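Intermedilysin (Streptococcus intermedius, PDB 5IMW) probably lyses host cells by binding cholesterol-containing membranes, changing shape and assembling into oligomeric pores. Local coordinates at residues Pro93-Leu105 with Tyr202-Phe216. Sequence-based numbering, arbitrary orientation.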
ATOM      1  N   PRO A  93       7.855 -18.554  28.026  1.00 86.24           N
ATOM      2  CA  PRO A  93       7.842 -18.497  29.495  1.00 95.35           C
ATOM      3  C   PRO A  93       9.137 -19.015  30.100  1.00 89.73           C
ATOM      4  O   PRO A  93       9.313 -20.226  30.270  1.00 93.00           O
ATOM      5  CB  PRO A  93       6.644 -19.378  29.865  1.00 91.64           C
ATOM      6  CG  PRO A  93       6.562 -20.367  28.756  1.00 92.51           C
ATOM      7  CD  PRO A  93       7.014 -19.651  27.511  1.00 94.79           C
ATOM      8  N   VAL A  94      10.050 -18.102  30.433  1.00 93.04           N
ATOM      9  CA  VAL A  94      11.380 -18.477  30.899  1.00 92.42           C
ATOM     10  C   VAL A  94      11.991 -17.276  31.599  1.00 99.19           C
ATOM     11  O   VAL A  94      11.692 -16.126  31.267  1.00 95.99           O
ATOM     12  CB  VAL A  94      12.262 -18.962  29.720  1.00 89.21           C
ATOM     13  CG1 VAL A  94      12.392 -17.874  28.658  1.00 92.18           C
ATOM     14  CG2 VAL A  94      13.628 -19.392  30.211  1.00 97.25           C
ATOM     15  N   ASN A  95      12.858 -17.547  32.572  1.00 97.42           N
ATOM     16  CA  ASN A  95      13.602 -16.486  33.231  1.00 98.73           C
ATOM     17  C   ASN A  95      14.460 -15.739  32.214  1.00 96.64           C
ATOM     18  O   ASN A  95      14.725 -16.222  31.110  1.00101.22           O
ATOM     19  CB  ASN A  95      14.477 -17.063  34.342  1.00112.67           C
ATOM     20  CG  ASN A  95      13.703 -17.969  35.276  1.00120.78           C
ATOM     21  OD1 ASN A  95      13.485 -19.144  34.980  1.00113.27           O
ATOM     22  ND2 ASN A  95      13.276 -17.425  36.407  1.00120.13           N
ATOM     23  N   ARG A  96      14.896 -14.541  32.596  1.00 99.56           N
ATOM     24  CA  ARG A  96      15.665 -13.691  31.700  1.00100.81           C
ATOM     25  C   ARG A  96      16.807 -13.027  32.453  1.00103.53           C
ATOM     26  O   ARG A  96      16.828 -12.977  33.686  1.00110.22           O
ATOM     27  CB  ARG A  96      14.787 -12.616  31.050  1.00102.16           C
ATOM     28  CG  ARG A  96      14.212 -13.006  29.702  1.00100.63           C
ATOM     29  CD  ARG A  96      13.651 -11.791  28.984  1.00101.63           C
ATOM     30  NE  ARG A  96      12.351 -12.076  28.390  1.00108.21           N
ATOM     31  CZ  ARG A  96      11.225 -12.200  29.085  1.00110.02           C
ATOM     32  NH1 ARG A  96      11.235 -12.066  30.406  1.00102.51           N
ATOM     33  NH2 ARG A  96      10.088 -12.464  28.459  1.00 96.95           N
ATOM     34  N   GLY A  97      17.764 -12.517  31.681  1.00 94.85           N
ATOM     35  CA  GLY A  97      18.870 -11.749  32.200  1.00105.19           C
ATOM     36  C   GLY A  97      18.647 -10.263  32.032  1.00 94.79           C
ATOM     37  O   GLY A  97      17.530  -9.798  31.772  1.00 97.72           O
ATOM     38  N   LYS A  98      19.727  -9.501  32.171  1.00 99.91           N
ATOM     39  CA  LYS A  98      19.628  -8.055  32.059  1.00 99.96           C
ATOM     40  C   LYS A  98      19.387  -7.645  30.612  1.00105.22           C
ATOM     41  O   LYS A  98      19.834  -8.305  29.670  1.00108.57           O
ATOM     42  CB  LYS A  98      20.901  -7.389  32.579  1.00109.75           C
ATOM     43  CG  LYS A  98      21.344  -7.891  33.948  1.00107.59           C
ATOM     44  CD  LYS A  98      22.257  -6.898  34.664  1.00110.16           C
ATOM     45  CE  LYS A  98      23.702  -6.980  34.188  1.00119.37           C
ATOM     46  NZ  LYS A  98      23.897  -6.606  32.757  1.00114.73           N
ATOM     47  N   THR A  99      18.672  -6.534  30.443  1.00111.55           N
ATOM     48  CA  THR A  99      18.381  -5.976  29.127  1.00110.82           C
ATOM     49  C   THR A  99      18.798  -4.514  29.128  1.00101.40           C
ATOM     50  O   THR A  99      18.316  -3.731  29.953  1.00 96.93           O
ATOM     51  CB  THR A  99      16.896  -6.109  28.774  1.00 98.36           C
ATOM     52  OG1 THR A  99      16.431  -7.419  29.122  1.00 96.42           O
ATOM     53  CG2 THR A  99      16.681  -5.893  27.286  1.00 94.35           C
ATOM     54  N   THR A 100      19.695  -4.153  28.214  1.00103.48           N
ATOM     55  CA  THR A 100      20.169  -2.782  28.075  1.00103.31           C
ATOM     56  C   THR A 100      19.365  -2.079  26.991  1.00 89.82           C
ATOM     57  O   THR A 100      19.271  -2.571  25.863  1.00 87.71           O
ATOM     58  CB  THR A 100      21.661  -2.747  27.736  1.00103.77           C
ATOM     59  OG1 THR A 100      22.051  -3.994  27.146  1.00111.93           O
ATOM     60  CG2 THR A 100      22.494  -2.479  28.994  1.00102.36           C
ATOM     61  N   ILE A 101      18.791  -0.931  27.338  1.00 86.55           N
ATOM     62  CA  ILE A 101      17.894  -0.191  26.461  1.00 87.12           C
ATOM     63  C   ILE A 101      18.493   1.178  26.183  1.00 81.35           C
ATOM     64  O   ILE A 101      19.264   1.713  26.985  1.00 90.95           O
ATOM     65  CB  ILE A 101      16.488  -0.062  27.091  1.00 82.80           C
ATOM     66  CG1 ILE A 101      15.913  -1.454  27.370  1.00 85.04           C
ATOM     67  CG2 ILE A 101      15.560   0.745  26.189  1.00 81.28           C
ATOM     68  CD1 ILE A 101      14.554  -1.452  28.043  1.00 90.37           C
ATOM     69  N   SER A 102      18.135   1.744  25.031  1.00 88.05           N
ATOM     70  CA  SER A 102      18.529   3.096  24.666  1.00 86.56           C
ATOM     71  C   SER A 102      17.327   3.819  24.075  1.00 78.48           C
ATOM     72  O   SER A 102      16.477   3.205  23.424  1.00 77.60           O
ATOM     73  CB  SER A 102      19.688   3.100  23.663  1.00 90.48           C
ATOM     74  OG  SER A 102      20.039   4.425  23.304  1.00 93.86           O
ATOM     75  N   VAL A 103      17.262   5.129  24.309  1.00 74.96           N
ATOM     76  CA  VAL A 103      16.179   5.964  23.803  1.00 67.56           C
ATOM     77  C   VAL A 103      16.782   7.125  23.026  1.00 68.41           C
ATOM     78  O   VAL A 103      17.823   7.669  23.411  1.00 76.53           O
ATOM     79  CB  VAL A 103      15.275   6.483  24.939  1.00 67.56           C
ATOM     80  CG1 VAL A 103      14.079   7.226  24.366  1.00 67.56           C
ATOM     81  CG2 VAL A 103      14.817   5.331  25.821  1.00 73.31           C
ATOM     82  N   ASN A 104      16.118   7.510  21.935  1.00 76.16           N
ATOM     83  CA  ASN A 104      16.639   8.499  21.002  1.00 68.57           C
ATOM     84  C   ASN A 104      15.998   9.870  21.185  1.00 73.17           C
ATOM     85  O   ASN A 104      15.945  10.659  20.234  1.00 74.33           O
ATOM     86  CB  ASN A 104      16.441   8.017  19.566  1.00 77.45           C
ATOM     87  CG  ASN A 104      14.982   7.991  19.157  1.00 73.77           C
ATOM     88  OD1 ASN A 104      14.089   7.894  20.000  1.00 72.89           O
ATOM     89  ND2 ASN A 104      14.732   8.078  17.858  1.00 71.62           N
ATOM     90  N   LEU A 105      15.506  10.172  22.381  1.00 79.65           N
ATOM     91  CA  LEU A 105      14.934  11.487  22.623  1.00 74.51           C
ATOM     92  C   LEU A 105      16.025  12.552  22.518  1.00 76.96           C
ATOM     93  O   LEU A 105      17.172  12.308  22.907  1.00 67.56           O
ATOM     94  CB  LEU A 105      14.264  11.539  23.996  1.00 67.56           C
ATOM     95  CG  LEU A 105      12.790  11.126  23.989  1.00 67.56           C
ATOM     96  CD1 LEU A 105      12.288  10.822  25.390  1.00 67.56           C
ATOM     97  CD2 LEU A 105      11.944  12.219  23.351  1.00 77.09           C
ATOM     98  N   TYR A 202       9.335   8.960  19.664  1.00 84.85           N
ATOM     99  CA  TYR A 202      10.591   8.362  20.091  1.00 81.61           C
ATOM    100  C   TYR A 202      10.484   6.848  19.969  1.00 76.04           C
ATOM    101  O   TYR A 202       9.389   6.284  19.880  1.00 67.56           O
ATOM    102  CB  TYR A 202      10.957   8.773  21.528  1.00 67.56           C
ATOM    103  CG  TYR A 202       9.893   8.483  22.565  1.00 67.56           C
ATOM    104  CD1 TYR A 202       8.849   9.372  22.784  1.00 67.56           C
ATOM    105  CD2 TYR A 202       9.940   7.331  23.336  1.00 67.56           C
ATOM    106  CE1 TYR A 202       7.877   9.115  23.734  1.00 67.56           C
ATOM    107  CE2 TYR A 202       8.974   7.066  24.289  1.00 67.56           C
ATOM    108  CZ  TYR A 202       7.945   7.960  24.482  1.00 67.56           C
ATOM    109  OH  TYR A 202       6.981   7.699  25.430  1.00 67.56           O
ATOM    110  N   THR A 203      11.644   6.197  19.951  1.00 69.40           N
ATOM    111  CA  THR A 203      11.732   4.750  19.817  1.00 82.60           C
ATOM    112  C   THR A 203      12.721   4.211  20.838  1.00 76.99           C
ATOM    113  O   THR A 203      13.834   4.734  20.964  1.00 67.56           O
ATOM    114  CB  THR A 203      12.169   4.343  18.403  1.00 81.86           C
ATOM    115  OG1 THR A 203      12.635   5.493  17.688  1.00104.44           O
ATOM    116  CG2 THR A 203      11.016   3.711  17.647  1.00 91.00           C
ATOM    117  N   ALA A 204      12.314   3.170  21.558  1.00 76.38           N
ATOM    118  CA  ALA A 204      13.176   2.490  22.515  1.00 75.01           C
ATOM    119  C   ALA A 204      13.739   1.236  21.857  1.00 72.07           C
ATOM    120  O   ALA A 204      12.986   0.316  21.522  1.00 76.34           O
ATOM    121  CB  ALA A 204      12.406   2.133  23.788  1.00 78.56           C
ATOM    122  N   SER A 205      15.055   1.207  21.667  1.00 69.81           N
ATOM    123  CA  SER A 205      15.737   0.102  21.010  1.00 67.99           C
ATOM    124  C   SER A 205      16.714  -0.543  21.979  1.00 85.39           C
ATOM    125  O   SER A 205      17.432   0.154  22.703  1.00 89.85           O
ATOM    126  CB  SER A 205      16.486   0.581  19.766  1.00 96.66           C
ATOM    127  OG  SER A 205      17.584   1.402  20.125  1.00100.42           O
ATOM    128  N   VAL A 206      16.749  -1.875  21.986  1.00 86.04           N
ATOM    129  CA  VAL A 206      17.593  -2.624  22.909  1.00 86.87           C
ATOM    130  C   VAL A 206      18.987  -2.762  22.321  1.00 86.86           C
ATOM    131  O   VAL A 206      19.153  -3.072  21.136  1.00 86.73           O
ATOM    132  CB  VAL A 206      16.989  -4.008  23.217  1.00 83.68           C
ATOM    133  CG1 VAL A 206      15.555  -3.873  23.707  1.00 83.80           C
ATOM    134  CG2 VAL A 206      17.057  -4.906  21.996  1.00 79.14           C
ATOM    135  N   ASP A 207      19.998  -2.548  23.156  1.00 90.73           N
ATOM    136  CA  ASP A 207      21.368  -2.793  22.734  1.00 97.17           C
ATOM    137  C   ASP A 207      21.550  -4.270  22.407  1.00 96.65           C
ATOM    138  O   ASP A 207      20.970  -5.143  23.059  1.00 99.12           O
ATOM    139  CB  ASP A 207      22.348  -2.372  23.833  1.00101.15           C
ATOM    140  CG  ASP A 207      22.479  -0.862  23.963  1.00107.81           C
ATOM    141  OD1 ASP A 207      21.596  -0.133  23.462  1.00100.37           O
ATOM    142  OD2 ASP A 207      23.466  -0.405  24.578  1.00114.94           O
ATOM    143  N   SER A 208      22.353  -4.549  21.388  1.00100.97           N
ATOM    144  CA  SER A 208      22.618  -5.931  21.019  1.00 99.68           C
ATOM    145  C   SER A 208      23.268  -6.656  22.195  1.00 98.69           C
ATOM    146  O   SER A 208      24.263  -6.164  22.744  1.00100.85           O
ATOM    147  CB  SER A 208      23.530  -5.995  19.795  1.00109.88           C
ATOM    148  OG  SER A 208      24.842  -5.561  20.114  1.00117.17           O
ATOM    149  N   PRO A 209      22.754  -7.813  22.609  1.00 97.94           N
ATOM    150  CA  PRO A 209      23.351  -8.507  23.754  1.00104.22           C
ATOM    151  C   PRO A 209      24.743  -9.028  23.434  1.00 99.76           C
ATOM    152  O   PRO A 209      25.038  -9.436  22.307  1.00102.63           O
ATOM    153  CB  PRO A 209      22.373  -9.655  24.025  1.00105.91           C
ATOM    154  CG  PRO A 209      21.715  -9.900  22.715  1.00103.85           C
ATOM    155  CD  PRO A 209      21.619  -8.565  22.044  1.00103.49           C
ATOM    156  N   ASN A 210      25.605  -9.012  24.454  1.00104.38           N
ATOM    157  CA  ASN A 210      26.963  -9.519  24.288  1.00100.60           C
ATOM    158  C   ASN A 210      26.971 -10.975  23.851  1.00 95.06           C
ATOM    159  O   ASN A 210      27.980 -11.449  23.317  1.00 99.32           O
ATOM    160  CB  ASN A 210      27.755  -9.379  25.592  1.00100.84           C
ATOM    161  CG  ASN A 210      27.539  -8.040  26.273  1.00112.02           C
ATOM    162  OD1 ASN A 210      26.773  -7.937  27.232  1.00132.11           O
ATOM    163  ND2 ASN A 210      28.213  -7.005  25.781  1.00112.15           N
ATOM    164  N   SER A 211      25.873 -11.687  24.061  1.00 93.97           N
ATOM    165  CA  SER A 211      25.780 -13.100  23.735  1.00 91.74           C
ATOM    166  C   SER A 211      24.321 -13.527  23.843  1.00 86.79           C
ATOM    167  O   SER A 211      23.554 -12.915  24.597  1.00 88.09           O
ATOM    168  CB  SER A 211      26.668 -13.921  24.672  1.00 86.59           C
ATOM    169  OG  SER A 211      26.338 -15.296  24.627  1.00 93.59           O
ATOM    170  N   PRO A 212      23.888 -14.548  23.101  1.00 86.13           N
ATOM    171  CA  PRO A 212      22.504 -15.022  23.268  1.00 83.89           C
ATOM    172  C   PRO A 212      22.162 -15.376  24.705  1.00 87.60           C
ATOM    173  O   PRO A 212      21.047 -15.094  25.162  1.00 87.25           O
ATOM    174  CB  PRO A 212      22.449 -16.249  22.349  1.00 87.45           C
ATOM    175  CG  PRO A 212      23.482 -15.986  21.314  1.00 85.83           C
ATOM    176  CD  PRO A 212      24.588 -15.260  22.018  1.00 83.04           C
ATOM    177  N   SER A 213      23.099 -15.987  25.436  1.00 90.22           N
ATOM    178  CA  SER A 213      22.856 -16.319  26.836  1.00 83.83           C
ATOM    179  C   SER A 213      22.498 -15.086  27.653  1.00 85.82           C
ATOM    180  O   SER A 213      21.732 -15.185  28.618  1.00 87.40           O
ATOM    181  CB  SER A 213      24.086 -17.001  27.433  1.00 89.55           C
ATOM    182  OG  SER A 213      25.266 -16.279  27.121  1.00 93.45           O
ATOM    183  N   ALA A 214      23.043 -13.922  27.290  1.00 88.68           N
ATOM    184  CA  ALA A 214      22.766 -12.702  28.042  1.00 80.94           C
ATOM    185  C   ALA A 214      21.268 -12.461  28.176  1.00 86.33           C
ATOM    186  O   ALA A 214      20.801 -11.951  29.201  1.00 93.81           O
ATOM    187  CB  ALA A 214      23.440 -11.509  27.367  1.00 85.20           C
ATOM    188  N   LEU A 215      20.497 -12.825  27.150  1.00 82.46           N
ATOM    189  CA  LEU A 215      19.051 -12.651  27.190  1.00 82.84           C
ATOM    190  C   LEU A 215      18.359 -13.644  28.114  1.00 88.29           C
ATOM    191  O   LEU A 215      17.159 -13.491  28.365  1.00 93.62           O
ATOM    192  CB  LEU A 215      18.474 -12.779  25.780  1.00 89.56           C
ATOM    193  CG  LEU A 215      18.725 -11.597  24.842  1.00 91.40           C
ATOM    194  CD1 LEU A 215      18.424 -11.992  23.407  1.00 90.05           C
ATOM    195  CD2 LEU A 215      17.887 -10.395  25.249  1.00 91.91           C
ATOM    196  N   PHE A 216      19.072 -14.651  28.616  1.00 93.15           N
ATOM    197  CA  PHE A 216      18.517 -15.629  29.540  1.00100.54           C
ATOM    198  C   PHE A 216      19.275 -15.566  30.860  1.00105.92           C
ATOM    199  O   PHE A 216      20.503 -15.431  30.877  1.00102.83           O
ATOM    200  CB  PHE A 216      18.589 -17.041  28.950  1.00103.87           C
ATOM    201  CG  PHE A 216      17.829 -17.198  27.662  1.00 93.78           C
ATOM    202  CD1 PHE A 216      16.470 -17.462  27.671  1.00 92.71           C
ATOM    203  CD2 PHE A 216      18.474 -17.083  26.441  1.00 86.03           C
ATOM    204  CE1 PHE A 216      15.767 -17.607  26.487  1.00 86.43           C
ATOM    205  CE2 PHE A 216      17.777 -17.229  25.254  1.00 80.75           C
ATOM    206  CZ  PHE A 216      16.422 -17.491  25.279  1.00 80.81           C
TER
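S102 and S205 form the hydrogen-bonded pair at the middle of an antiparallel ladder between strands 99-103 and 202-206, whose axes approach to 4.7 Å at 148°. S102 N reaches S205 O at 2.9 Å, and S205 N returns to S102 O. I101 with V206 and V103 with A204 are the flanking non-hydrogen-bonded pairs, and D207 N adds one more backbone hydrogen bond, to T100 O (2.8 Å), past the last pair. At the other end a side chain replaces the main chain: N104 OD1 accepts T203 N at 3.0 Å in an almost straight bond (173° at the hydrogen), though the donor is tilted from the amide's carbonyl plane. With chi1 69°, CG of N104 sits between its own backbone N and carbonyl carbon, which brings the amide up to T203.

The face bearing I101, V103, A204 and V206 is apolar. I101 places CG2 over A204 CB (4.2 Å) and CG1 near V206 CG1, while V103 CG1 approaches Y202 CD2 obliquely. L105 leans its CG on Y202 CB at 3.9 Å. Helix 122-140 packs V125 on I101 and L132 on V103, and V133 and W136 on Y202 and L105, respectively; Y202 OH is hydrogen-bonded to A328 N.

Beyond the strands, G97 passes close over the 3-10 turn 212-215, with its CA 3.6 Å from A214 O. R96 lays CG against L215 O, and V94 CG1 meets the edge of the F216 ring at 4.0 Å. The arrangement is a two-stranded part of an antiparallel sheet backed by a helix, with strands 114-117 and 236-244 continuing it on either side, within the thiol-activated cytolysin region of this cholesterol-dependent cytolysin.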